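Local coordinates for DNA mismatch repair protein MutS (Thermus aquaticus, PDB 1EWQ) that binds mismatched DNA, probably performing the recognition step of mismatch repair, and has a weak ATPase activity, at residues D38-F43 with I73-F78; Y81-L86 with E124-R129; F90-A95 with Q114-G119. All coordinates share one frame; numbering follows the deposited sequence.

Contacts 1 and 3 lie on the same mixed sheet, within the domain I range, while contact 2 joins the helix packed on that sheet to the chain leaving it. Contact 3 is the buried one, an antiparallel strand pair with mostly aliphatic side chains on both faces. Contact 1 is partly buried: backbone bonds also hold its strands, but one face meets DNA and the other meets the core. Phe78 of contact 1 reaches Val94 and Leu116 of contact 3, so their interiors are continuous. Contact 2 is a surface contact without strand pairing, resting on leucines, the Glu83 side chain and a bridging water. Its helix packs against Leu92 of contact 3 and, through Tyr81, Ile73 of contact 1.

Contact 1 of 3, residues D38-F43 with I73-F78; sequences DFYECF and IPLRAF. With nucleotides of chain A; nucleotides of chain B.
Phe39, the aromatic residue of the Phe-X-Glu mismatch-reading motif of MutS, packs against Pro74 where strand 39-43 pairs antiparallel with the end of strand 67-74. Tyr40 and Ile73 form a hydrogen-bonded pair, with Tyr40 N donating to Ile73 O (2.7 Å) and Ile73 N to Tyr40 O (3.0 Å). Beyond it, Leu75 N reaches Asp38 O from above the carbonyl plane, as the chain turns from strand into a short 3-10 segment.

Side chains alternate across the sheet. On the DNA side, Phe39 has CG anti to its carbonyl carbon (chi1 -74°), and its ring lies between protein and base: Pro74 CA covers one face, 4.2 Å from the ring centroid, and the thymine of DT13 of chain A lies over the opposite face, with its C6 3.4 Å from Phe39 CE2. Guanine DG14 of chain A meets the ring edge. Glu41, the glutamate of the motif, brings OE2 to within 2.6 Å of DT13 N3, and the N-H points almost straight at it (174°). A flat ring suits contact with a base, and a carboxylate offers an acceptor to the imino N-H.

On the opposite face, Tyr40 turns inward. Its ring meets Phe78 obliquely, with centroids 5.1 Å apart, while its hydroxyl bonds to Asp96. A phenylalanine against the base and a glutamate on its imino group are the signature of the MutS mismatch-recognition site.

Contact 2 of 3, residues Y81-L86 with E124-R129; sequences YAERLL and ESLLPR
Glu83 on helix 78-87 faces Leu126, the last residue of the short 3-10 segment 124-126, with their CA atoms 5.7 Å apart and no backbone bond between helix and turn. Leu126 carries the apolar part of the contact. Its chi1 of -44° sets CG anti to the carbonyl carbon; from there the two methyls reach residues one helical turn apart. CD2 rests on Glu83, 3.7 Å from its CB, while CD1 meets Leu86 CD1 at 3.9 Å, the two leucines crossing at about a right angle. Ala82 CB is only loosely in touch with CD1, a small residue suiting the helix face toward the turn.

The polar part lies beside this. Glu83 leaves the helix with CG anti to the backbone N (chi1 -177°), and its extended chain carries the carboxylate toward Ser125. One water spans the gap, donating to Glu83 OE1 (3.0 Å) and to Ser125 OG (2.6 Å). Ser125 OG also bonds to Glu79, so one small hydroxyl joins two glutamates of the same helix to the turn, indirectly in the case of Glu83. The arrangement is that of an interdomain connector: the chain running from the domain I sheet to the next sheet packs, by a leucine and a serine, on the domain I helix.

Contact 3 of 3, residues F90-A95 with Q114-G119; sequences FRLAVA and QLLTPG
Leu92 and Leu116 form a hydrogen-bonded pair between strands 92-97 and 110-116, whose short segments run antiparallel at 151°. Leu92 N donates to Leu116 O (2.9 Å) and Leu116 N to Leu92 O (2.6 Å). Leu92 O also takes the CA-H of Leu115, whose CA is 3.1 Å away. Ala93 and Leu115 form the non-hydrogen-bonded pair beside it; two residues on from Leu92, in the next hydrogen-bonded pair, Val94 N meets Gln114 O at 2.9 Å.

Apolar contacts occupy both sides. On the side of helix 78-87, Leu92 and Leu116 meet obliquely through CB and through their CD1 methyls, 4.0 Å apart; Val94 continues this surface toward Phe78, and Gln114 ends it, its CG beside Val94 CB. Branched aliphatic chains fill most of this layer. On the reverse, Leu115 CG stands anti to its carbonyl carbon (chi1 -56°), and CD2 lies by Ala93, 3.7 Å from its CB, where a small residue leaves room for the leucine; Leu115 also packs against helix 215-232.

Past the strand pair, Arg91 CD passes Thr117 CG2 at 4.1 Å, while the guanidinium bonds to Ser203 OG and the backbone carbonyl of Asp29, and Thr117 OG1 to Thr120 and Glu177. Interstrand bonds thus satisfy buried backbone groups and leave the faces mostly to hydrocarbon, while Arg91 and Thr117, just beyond the paired residues, reach Ser203 and Glu177 of the neighbouring sheet.

Contact 1 of 3, residues D38-F43 with I73-F78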
loop_
_atom_site.group_PDB
_atom_site.type_symbol
_atom_site.label_atom_id
_atom_site.label_comp_id
_atom_site.label_asym_id
_atom_site.label_seq_id
_atom_site.Cartn_x
_atom_site.Cartn_y
_atom_site.Cartn_z
ATOM N N ASP C 38 -22.525 13.098 20.769
ATOM C CA ASP C 38 -21.199 13.458 20.269
ATOM C C ASP C 38 -20.485 12.322 19.538
ATOM O O ASP C 38 -19.256 12.290 19.476
ATOM C CB ASP C 38 -20.324 13.953 21.414
ATOM C CG ASP C 38 -20.900 15.174 22.090
ATOM O OD1 ASP C 38 -21.183 16.173 21.392
ATOM O OD2 ASP C 38 -21.070 15.135 23.321
ATOM N N PHE C 39 -21.260 11.391 18.991
ATOM C CA PHE C 39 -20.699 10.269 18.253
ATOM C C PHE C 39 -21.483 9.961 16.980
ATOM O O PHE C 39 -22.698 10.143 16.933
ATOM C CB PHE C 39 -20.684 8.997 19.115
ATOM C CG PHE C 39 -19.637 8.990 20.190
ATOM C CD1 PHE C 39 -19.811 9.723 21.357
ATOM C CD2 PHE C 39 -18.470 8.241 20.036
ATOM C CE1 PHE C 39 -18.844 9.716 22.356
ATOM C CE2 PHE C 39 -17.491 8.227 21.033
ATOM C CZ PHE C 39 -17.682 8.967 22.196
ATOM N N TYR C 40 -20.769 9.508 15.952
ATOM C CA TYR C 40 -21.373 9.087 14.689
ATOM C C TYR C 40 -21.329 7.576 14.838
ATOM O O TYR C 40 -20.249 6.980 14.855
ATOM C CB TYR C 40 -20.514 9.492 13.491
ATOM C CG TYR C 40 -20.804 10.867 12.969
ATOM C CD1 TYR C 40 -19.814 11.845 12.946
ATOM C CD2 TYR C 40 -22.072 11.194 12.490
ATOM C CE1 TYR C 40 -20.076 13.123 12.453
ATOM C CE2 TYR C 40 -22.350 12.465 11.994
ATOM C CZ TYR C 40 -21.344 13.424 11.978
ATOM O OH TYR C 40 -21.604 14.673 11.470
ATOM N N GLU C 41 -22.494 6.955 14.950
ATOM C CA GLU C 41 -22.547 5.515 15.160
ATOM C C GLU C 41 -23.092 4.693 14.000
ATOM O O GLU C 41 -23.775 5.206 13.109
ATOM C CB GLU C 41 -23.365 5.226 16.423
ATOM C CG GLU C 41 -23.206 6.290 17.504
ATOM C CD GLU C 41 -24.035 6.006 18.745
ATOM O OE1 GLU C 41 -25.209 5.604 18.606
ATOM O OE2 GLU C 41 -23.513 6.197 19.864
ATOM N N CYS C 42 -22.769 3.405 14.033
ATOM C CA CYS C 42 -23.213 2.440 13.034
ATOM C C CYS C 42 -23.683 1.230 13.823
ATOM O O CYS C 42 -23.142 0.943 14.890
ATOM C CB CYS C 42 -22.058 2.025 12.118
ATOM S SG CYS C 42 -21.411 3.339 11.078
ATOM N N PHE C 43 -24.685 0.526 13.305
ATOM C CA PHE C 43 -25.208 -0.657 13.983
ATOM C C PHE C 43 -25.231 -1.877 13.055
ATOM O O PHE C 43 -24.955 -1.762 11.862
ATOM C CB PHE C 43 -26.619 -0.375 14.520
ATOM C CG PHE C 43 -26.713 0.875 15.356
ATOM C CD1 PHE C 43 -27.129 2.077 14.793
ATOM C CD2 PHE C 43 -26.365 0.856 16.701
ATOM C CE1 PHE C 43 -27.196 3.239 15.563
ATOM C CE2 PHE C 43 -26.429 2.012 17.474
ATOM C CZ PHE C 43 -26.845 3.201 16.902
ATOM N N ILE C 73 -17.739 6.853 16.418
ATOM C CA ILE C 73 -16.591 7.738 16.498
ATOM C C ILE C 73 -17.041 9.109 16.976
ATOM O O ILE C 73 -18.140 9.555 16.653
ATOM C CB ILE C 73 -15.921 7.894 15.118
ATOM C CG1 ILE C 73 -16.938 8.456 14.114
ATOM C CG2 ILE C 73 -15.365 6.547 14.655
ATOM C CD1 ILE C 73 -16.373 8.735 12.740
ATOM N N PRO C 74 -16.199 9.796 17.760
ATOM C CA PRO C 74 -16.563 11.128 18.256
ATOM C C PRO C 74 -16.621 12.157 17.129
ATOM O O PRO C 74 -15.758 12.167 16.248
ATOM C CB PRO C 74 -15.461 11.429 19.267
ATOM C CG PRO C 74 -14.291 10.678 18.727
ATOM C CD PRO C 74 -14.905 9.365 18.313
ATOM N N LEU C 75 -17.638 13.016 17.154
ATOM C CA LEU C 75 -17.786 14.040 16.123
ATOM C C LEU C 75 -16.552 14.927 16.051
ATOM O O LEU C 75 -16.287 15.555 15.024
ATOM C CB LEU C 75 -18.995 14.941 16.389
ATOM C CG LEU C 75 -20.428 14.427 16.498
ATOM C CD1 LEU C 75 -21.347 15.553 16.065
ATOM C CD2 LEU C 75 -20.658 13.214 15.629
ATOM N N ARG C 76 -15.807 14.987 17.151
ATOM C CA ARG C 76 -14.604 15.811 17.221
ATOM C C ARG C 76 -13.646 15.548 16.063
ATOM O O ARG C 76 -13.192 16.479 15.401
ATOM C CB ARG C 76 -13.859 15.566 18.547
ATOM C CG ARG C 76 -13.102 14.229 18.618
ATOM C CD ARG C 76 -12.300 14.050 19.918
ATOM N NE ARG C 76 -13.128 13.669 21.067
ATOM C CZ ARG C 76 -13.899 14.506 21.760
ATOM N NH1 ARG C 76 -13.961 15.794 21.432
ATOM N NH2 ARG C 76 -14.612 14.052 22.787
ATOM N N ALA C 77 -13.347 14.273 15.831
ATOM C CA ALA C 77 -12.417 13.874 14.790
ATOM C C ALA C 77 -13.105 13.289 13.560
ATOM O O ALA C 77 -12.580 12.371 12.923
ATOM C CB ALA C 77 -11.424 12.871 15.363
ATOM N N PHE C 78 -14.274 13.828 13.218
ATOM C CA PHE C 78 -15.026 13.343 12.061
ATOM C C PHE C 78 -14.214 13.332 10.763
ATOM O O PHE C 78 -14.018 12.279 10.160
ATOM C CB PHE C 78 -16.295 14.177 11.846
ATOM C CG PHE C 78 -16.940 13.949 10.505
ATOM C CD1 PHE C 78 -17.401 12.684 10.148
ATOM C CD2 PHE C 78 -17.041 14.987 9.582
ATOM C CE1 PHE C 78 -17.954 12.455 8.888
ATOM C CE2 PHE C 78 -17.592 14.767 8.319
ATOM C CZ PHE C 78 -18.047 13.498 7.973
ATOM P P DT A 13 -17.576 0.825 25.203
ATOM O OP1 DT A 13 -17.154 -0.599 25.242
ATOM O OP2 DT A 13 -17.373 1.689 26.394
ATOM O "O5'" DT A 13 -16.886 1.523 23.960
ATOM C "C5'" DT A 13 -17.662 2.430 23.211
ATOM C "C4'" DT A 13 -17.163 2.535 21.796
ATOM O "O4'" DT A 13 -18.265 3.101 21.069
ATOM C "C3'" DT A 13 -16.001 3.512 21.649
ATOM O "O3'" DT A 13 -15.127 3.132 20.580
ATOM C "C2'" DT A 13 -16.687 4.847 21.414
ATOM C "C1'" DT A 13 -18.057 4.483 20.838
ATOM N N1 DT A 13 -19.194 5.204 21.453
ATOM C C2 DT A 13 -20.352 5.320 20.720
ATOM O O2 DT A 13 -20.492 4.828 19.612
ATOM N N3 DT A 13 -21.349 6.033 21.334
ATOM C C4 DT A 13 -21.309 6.621 22.580
ATOM O O4 DT A 13 -22.273 7.256 22.985
ATOM C C5 DT A 13 -20.078 6.434 23.311
ATOM C C7 DT A 13 -19.958 7.001 24.690
ATOM C C6 DT A 13 -19.091 5.750 22.716
ATOM P P DG A 14 -13.538 3.065 20.842
ATOM O OP1 DG A 14 -12.897 2.466 19.641
ATOM O OP2 DG A 14 -13.295 2.468 22.179
ATOM O "O5'" DG A 14 -13.101 4.588 20.929
ATOM C "C5'" DG A 14 -13.366 5.488 19.866
ATOM C "C4'" DG A 14 -13.037 6.894 20.302
ATOM O "O4'" DG A 14 -14.008 7.331 21.283
ATOM C "C3'" DG A 14 -11.669 7.036 20.964
ATOM O "O3'" DG A 14 -11.079 8.272 20.562
ATOM C "C2'" DG A 14 -11.988 7.017 22.452
ATOM C "C1'" DG A 14 -13.377 7.640 22.522
ATOM N N9 DG A 14 -14.222 7.101 23.588
ATOM C C8 DG A 14 -14.370 5.776 23.921
ATOM N N7 DG A 14 -15.211 5.584 24.900
ATOM C C5 DG A 14 -15.642 6.859 25.242
ATOM C C6 DG A 14 -16.571 7.279 26.234
ATOM O O6 DG A 14 -17.213 6.588 27.035
ATOM N N1 DG A 14 -16.726 8.662 26.236
ATOM C C2 DG A 14 -16.081 9.529 25.390
ATOM N N2 DG A 14 -16.393 10.827 25.529
ATOM N N3 DG A 14 -15.205 9.152 24.470
ATOM C C4 DG A 14 -15.039 7.810 24.448
ATOM P P DC B 12 -23.074 16.586 27.633
ATOM O OP1 DC B 12 -22.440 17.736 26.952
ATOM O OP2 DC B 12 -23.911 16.814 28.843
ATOM O "O5'" DC B 12 -23.929 15.803 26.543
ATOM C "C5'" DC B 12 -23.421 15.650 25.222
ATOM C "C4'" DC B 12 -24.349 14.799 24.390
ATOM O "O4'" DC B 12 -24.331 13.435 24.869
ATOM C "C3'" DC B 12 -25.811 15.231 24.377
ATOM O "O3'" DC B 12 -26.312 15.050 23.051
ATOM C "C2'" DC B 12 -26.470 14.281 25.365
ATOM C "C1'" DC B 12 -25.635 13.008 25.238
ATOM N N1 DC B 12 -25.489 12.231 26.482
ATOM C C2 DC B 12 -25.360 10.834 26.402
ATOM O O2 DC B 12 -25.465 10.281 25.300
ATOM N N3 DC B 12 -25.132 10.125 27.531
ATOM C C4 DC B 12 -25.058 10.748 28.707
ATOM N N4 DC B 12 -24.815 10.008 29.788
ATOM C C5 DC B 12 -25.228 12.162 28.825
ATOM C C6 DC B 12 -25.442 12.858 27.696
#

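Contact 2 of 3, residues Y81-L86 with E124-R129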
loop_
_atom_site.group_PDB
_atom_site.type_symbol
_atom_site.label_atom_id
_atom_site.label_comp_id
_atom_site.label_asym_id
_atom_site.label_seq_id
_atom_site.Cartn_x
_atom_site.Cartn_y
_atom_site.Cartn_z
ATOM N N TYR C 81 -11.409 10.779 10.533
ATOM C CA TYR C 81 -11.903 9.418 10.332
ATOM C C TYR C 81 -12.424 9.249 8.907
ATOM O O TYR C 81 -12.193 8.226 8.270
ATOM C CB TYR C 81 -13.027 9.105 11.323
ATOM C CG TYR C 81 -12.578 8.773 12.735
ATOM C CD1 TYR C 81 -11.894 7.586 13.018
ATOM C CD2 TYR C 81 -12.880 9.627 13.799
ATOM C CE1 TYR C 81 -11.530 7.258 14.334
ATOM C CE2 TYR C 81 -12.521 9.311 15.114
ATOM C CZ TYR C 81 -11.855 8.127 15.377
ATOM O OH TYR C 81 -11.556 7.799 16.684
ATOM N N ALA C 82 -13.134 10.257 8.410
ATOM C CA ALA C 82 -13.675 10.199 7.055
ATOM C C ALA C 82 -12.521 10.089 6.068
ATOM O O ALA C 82 -12.581 9.302 5.121
ATOM C CB ALA C 82 -14.496 11.440 6.765
ATOM N N GLU C 83 -11.474 10.882 6.298
ATOM C CA GLU C 83 -10.293 10.868 5.437
ATOM C C GLU C 83 -9.856 9.420 5.255
ATOM O O GLU C 83 -9.620 8.961 4.136
ATOM C CB GLU C 83 -9.153 11.680 6.074
ATOM C CG GLU C 83 -7.878 11.790 5.224
ATOM C CD GLU C 83 -6.758 12.560 5.926
ATOM O OE1 GLU C 83 -6.962 13.742 6.296
ATOM O OE2 GLU C 83 -5.665 11.982 6.110
ATOM N N ARG C 84 -9.771 8.696 6.367
ATOM C CA ARG C 84 -9.355 7.308 6.317
ATOM C C ARG C 84 -10.353 6.434 5.583
ATOM O O ARG C 84 -9.970 5.642 4.730
ATOM C CB ARG C 84 -9.118 6.762 7.728
ATOM C CG ARG C 84 -7.757 7.126 8.318
ATOM C CD ARG C 84 -7.415 6.205 9.474
ATOM N NE ARG C 84 -8.194 6.514 10.666
ATOM C CZ ARG C 84 -8.388 5.672 11.676
ATOM N NH1 ARG C 84 -7.865 4.453 11.645
ATOM N NH2 ARG C 84 -9.103 6.056 12.724
ATOM N N LEU C 85 -11.632 6.575 5.910
ATOM C CA LEU C 85 -12.659 5.773 5.263
ATOM C C LEU C 85 -12.638 6.000 3.758
ATOM O O LEU C 85 -12.731 5.054 2.975
ATOM C CB LEU C 85 -14.035 6.132 5.822
ATOM C CG LEU C 85 -14.231 5.799 7.300
ATOM C CD1 LEU C 85 -15.515 6.417 7.810
ATOM C CD2 LEU C 85 -14.245 4.287 7.462
ATOM N N LEU C 86 -12.511 7.258 3.356
ATOM C CA LEU C 86 -12.482 7.590 1.938
ATOM C C LEU C 86 -11.364 6.874 1.201
ATOM O O LEU C 86 -11.572 6.327 0.116
ATOM C CB LEU C 86 -12.329 9.100 1.752
ATOM C CG LEU C 86 -13.611 9.900 1.992
ATOM C CD1 LEU C 86 -13.292 11.367 2.144
ATOM C CD2 LEU C 86 -14.570 9.668 0.834
ATOM N N GLU C 124 -11.704 20.997 3.115
ATOM C CA GLU C 124 -10.304 21.322 2.861
ATOM C C GLU C 124 -9.326 20.199 3.221
ATOM O O GLU C 124 -8.440 19.875 2.435
ATOM C CB GLU C 124 -9.944 22.620 3.615
ATOM C CG GLU C 124 -8.462 22.997 3.672
ATOM C CD GLU C 124 -8.210 24.348 4.386
ATOM O OE1 GLU C 124 -8.923 24.673 5.371
ATOM O OE2 GLU C 124 -7.286 25.082 3.971
ATOM N N SER C 125 -9.507 19.589 4.389
ATOM C CA SER C 125 -8.618 18.517 4.853
ATOM C C SER C 125 -8.731 17.185 4.116
ATOM O O SER C 125 -7.911 16.290 4.336
ATOM C CB SER C 125 -8.841 18.247 6.343
ATOM O OG SER C 125 -9.969 17.411 6.549
ATOM N N LEU C 126 -9.742 17.038 3.261
ATOM C CA LEU C 126 -9.925 15.791 2.519
ATOM C C LEU C 126 -9.599 15.992 1.038
ATOM O O LEU C 126 -9.718 15.071 0.234
ATOM C CB LEU C 126 -11.372 15.307 2.651
ATOM C CG LEU C 126 -11.983 15.375 4.051
ATOM C CD1 LEU C 126 -13.408 14.830 4.032
ATOM C CD2 LEU C 126 -11.115 14.585 5.013
ATOM N N LEU C 127 -9.189 17.205 0.689
ATOM C CA LEU C 127 -8.870 17.546 -0.686
ATOM C C LEU C 127 -7.387 17.729 -0.955
ATOM O O LEU C 127 -6.625 18.106 -0.067
ATOM C CB LEU C 127 -9.573 18.846 -1.070
ATOM C CG LEU C 127 -11.075 18.791 -1.326
ATOM C CD1 LEU C 127 -11.654 20.206 -1.279
ATOM C CD2 LEU C 127 -11.329 18.114 -2.670
ATOM N N PRO C 128 -6.962 17.461 -2.198
ATOM C CA PRO C 128 -5.558 17.623 -2.578
ATOM C C PRO C 128 -5.451 19.080 -3.031
ATOM O O PRO C 128 -6.473 19.750 -3.172
ATOM C CB PRO C 128 -5.404 16.640 -3.730
ATOM C CG PRO C 128 -6.720 16.758 -4.428
ATOM C CD PRO C 128 -7.727 16.799 -3.271
ATOM N N ARG C 129 -4.242 19.586 -3.239
ATOM C CA ARG C 129 -4.096 20.968 -3.696
ATOM C C ARG C 129 -4.661 21.064 -5.108
ATOM O O ARG C 129 -5.295 22.045 -5.474
ATOM C CB ARG C 129 -2.617 21.379 -3.718
ATOM C CG ARG C 129 -2.227 22.456 -2.715
ATOM C CD ARG C 129 -0.732 22.766 -2.793
ATOM N NE ARG C 129 -0.312 23.668 -1.718
ATOM C CZ ARG C 129 -0.310 24.997 -1.802
ATOM N NH1 ARG C 129 -0.698 25.594 -2.918
ATOM N NH2 ARG C 129 0.073 25.734 -0.766
HETATM O O HOH W 1 -9.026 15.375 7.806
#

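Contact 3 of 3, residues F90-A95 with Q114-G119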
loop_
_atom_site.group_PDB
_atom_site.type_symbol
_atom_site.label_atom_id
_atom_site.label_comp_id
_atom_site.label_asym_id
_atom_site.label_seq_id
_atom_site.Cartn_x
_atom_site.Cartn_y
_atom_site.Cartn_z
ATOM N N PHE C 90 -14.660 3.726 0.659
ATOM C CA PHE C 90 -16.034 3.914 1.125
ATOM C C PHE C 90 -16.644 5.216 0.615
ATOM O O PHE C 90 -15.932 6.163 0.285
ATOM C CB PHE C 90 -16.110 3.999 2.656
ATOM C CG PHE C 90 -15.776 2.726 3.382
ATOM C CD1 PHE C 90 -14.462 2.425 3.722
ATOM C CD2 PHE C 90 -16.786 1.848 3.767
ATOM C CE1 PHE C 90 -14.162 1.271 4.438
ATOM C CE2 PHE C 90 -16.495 0.690 4.482
ATOM C CZ PHE C 90 -15.186 0.400 4.819
ATOM N N ARG C 91 -17.972 5.250 0.559
ATOM C CA ARG C 91 -18.714 6.461 0.212
ATOM C C ARG C 91 -19.409 6.720 1.551
ATOM O O ARG C 91 -19.809 5.773 2.216
ATOM C CB ARG C 91 -19.775 6.213 -0.864
ATOM C CG ARG C 91 -19.262 5.998 -2.285
ATOM C CD ARG C 91 -20.420 6.148 -3.269
ATOM N NE ARG C 91 -20.153 5.578 -4.583
ATOM C CZ ARG C 91 -20.102 4.274 -4.840
ATOM N NH1 ARG C 91 -20.303 3.393 -3.868
ATOM N NH2 ARG C 91 -19.856 3.848 -6.074
ATOM N N LEU C 92 -19.564 7.972 1.959
ATOM C CA LEU C 92 -20.191 8.231 3.250
ATOM C C LEU C 92 -21.445 9.098 3.232
ATOM O O LEU C 92 -21.466 10.175 2.641
ATOM C CB LEU C 92 -19.178 8.872 4.196
ATOM C CG LEU C 92 -17.784 8.247 4.246
ATOM C CD1 LEU C 92 -16.866 9.138 5.064
ATOM C CD2 LEU C 92 -17.866 6.851 4.821
ATOM N N ALA C 93 -22.489 8.613 3.892
ATOM C CA ALA C 93 -23.739 9.354 4.014
ATOM C C ALA C 93 -23.744 9.841 5.459
ATOM O O ALA C 93 -23.760 9.039 6.392
ATOM C CB ALA C 93 -24.930 8.446 3.753
ATOM N N VAL C 94 -23.704 11.156 5.635
ATOM C CA VAL C 94 -23.667 11.760 6.958
ATOM C C VAL C 94 -25.044 12.179 7.438
ATOM O O VAL C 94 -25.673 13.067 6.864
ATOM C CB VAL C 94 -22.736 12.994 6.969
ATOM C CG1 VAL C 94 -22.821 13.715 8.308
ATOM C CG2 VAL C 94 -21.309 12.549 6.705
ATOM N N ALA C 95 -25.509 11.523 8.492
ATOM C CA ALA C 95 -26.802 11.834 9.069
ATOM C C ALA C 95 -26.557 12.551 10.388
ATOM O O ALA C 95 -26.002 11.973 11.322
ATOM C CB ALA C 95 -27.588 10.565 9.298
ATOM N N GLN C 114 -25.242 15.412 4.093
ATOM C CA GLN C 114 -24.340 15.431 2.957
ATOM C C GLN C 114 -23.721 14.076 2.719
ATOM O O GLN C 114 -23.655 13.242 3.619
ATOM C CB GLN C 114 -23.224 16.441 3.193
ATOM C CG GLN C 114 -22.564 16.290 4.544
ATOM C CD GLN C 114 -21.257 17.034 4.638
ATOM O OE1 GLN C 114 -20.681 17.170 5.721
ATOM N NE2 GLN C 114 -20.770 17.515 3.500
ATOM N N LEU C 115 -23.266 13.871 1.492
ATOM C CA LEU C 115 -22.625 12.634 1.115
ATOM C C LEU C 115 -21.162 12.967 0.869
ATOM O O LEU C 115 -20.844 14.060 0.390
ATOM C CB LEU C 115 -23.259 12.087 -0.165
ATOM C CG LEU C 115 -24.776 11.859 -0.112
ATOM C CD1 LEU C 115 -25.256 11.308 -1.449
ATOM C CD2 LEU C 115 -25.115 10.888 1.007
ATOM N N LEU C 116 -20.272 12.051 1.222
ATOM C CA LEU C 116 -18.848 12.269 0.998
ATOM C C LEU C 116 -18.344 11.214 0.039
ATOM O O LEU C 116 -18.266 10.041 0.383
ATOM C CB LEU C 116 -18.057 12.195 2.303
ATOM C CG LEU C 116 -18.384 13.228 3.385
ATOM C CD1 LEU C 116 -17.386 13.092 4.526
ATOM C CD2 LEU C 116 -18.319 14.622 2.818
ATOM N N THR C 117 -18.034 11.639 -1.179
ATOM C CA THR C 117 -17.528 10.737 -2.193
ATOM C C THR C 117 -16.265 11.382 -2.746
ATOM O O THR C 117 -16.157 12.593 -2.804
ATOM C CB THR C 117 -18.576 10.492 -3.298
ATOM O OG1 THR C 117 -18.694 11.646 -4.136
ATOM C CG2 THR C 117 -19.932 10.178 -2.658
ATOM N N PRO C 118 -15.297 10.571 -3.165
ATOM C CA PRO C 118 -14.030 11.082 -3.696
ATOM C C PRO C 118 -14.108 12.271 -4.648
ATOM O O PRO C 118 -13.344 13.223 -4.504
ATOM C CB PRO C 118 -13.388 9.841 -4.322
ATOM C CG PRO C 118 -14.566 8.998 -4.697
ATOM C CD PRO C 118 -15.485 9.153 -3.514
ATOM N N GLY C 119 -15.039 12.237 -5.595
ATOM C CA GLY C 119 -15.143 13.333 -6.543
ATOM C C GLY C 119 -16.065 14.501 -6.216
ATOM O O GLY C 119 -16.315 15.332 -7.081
#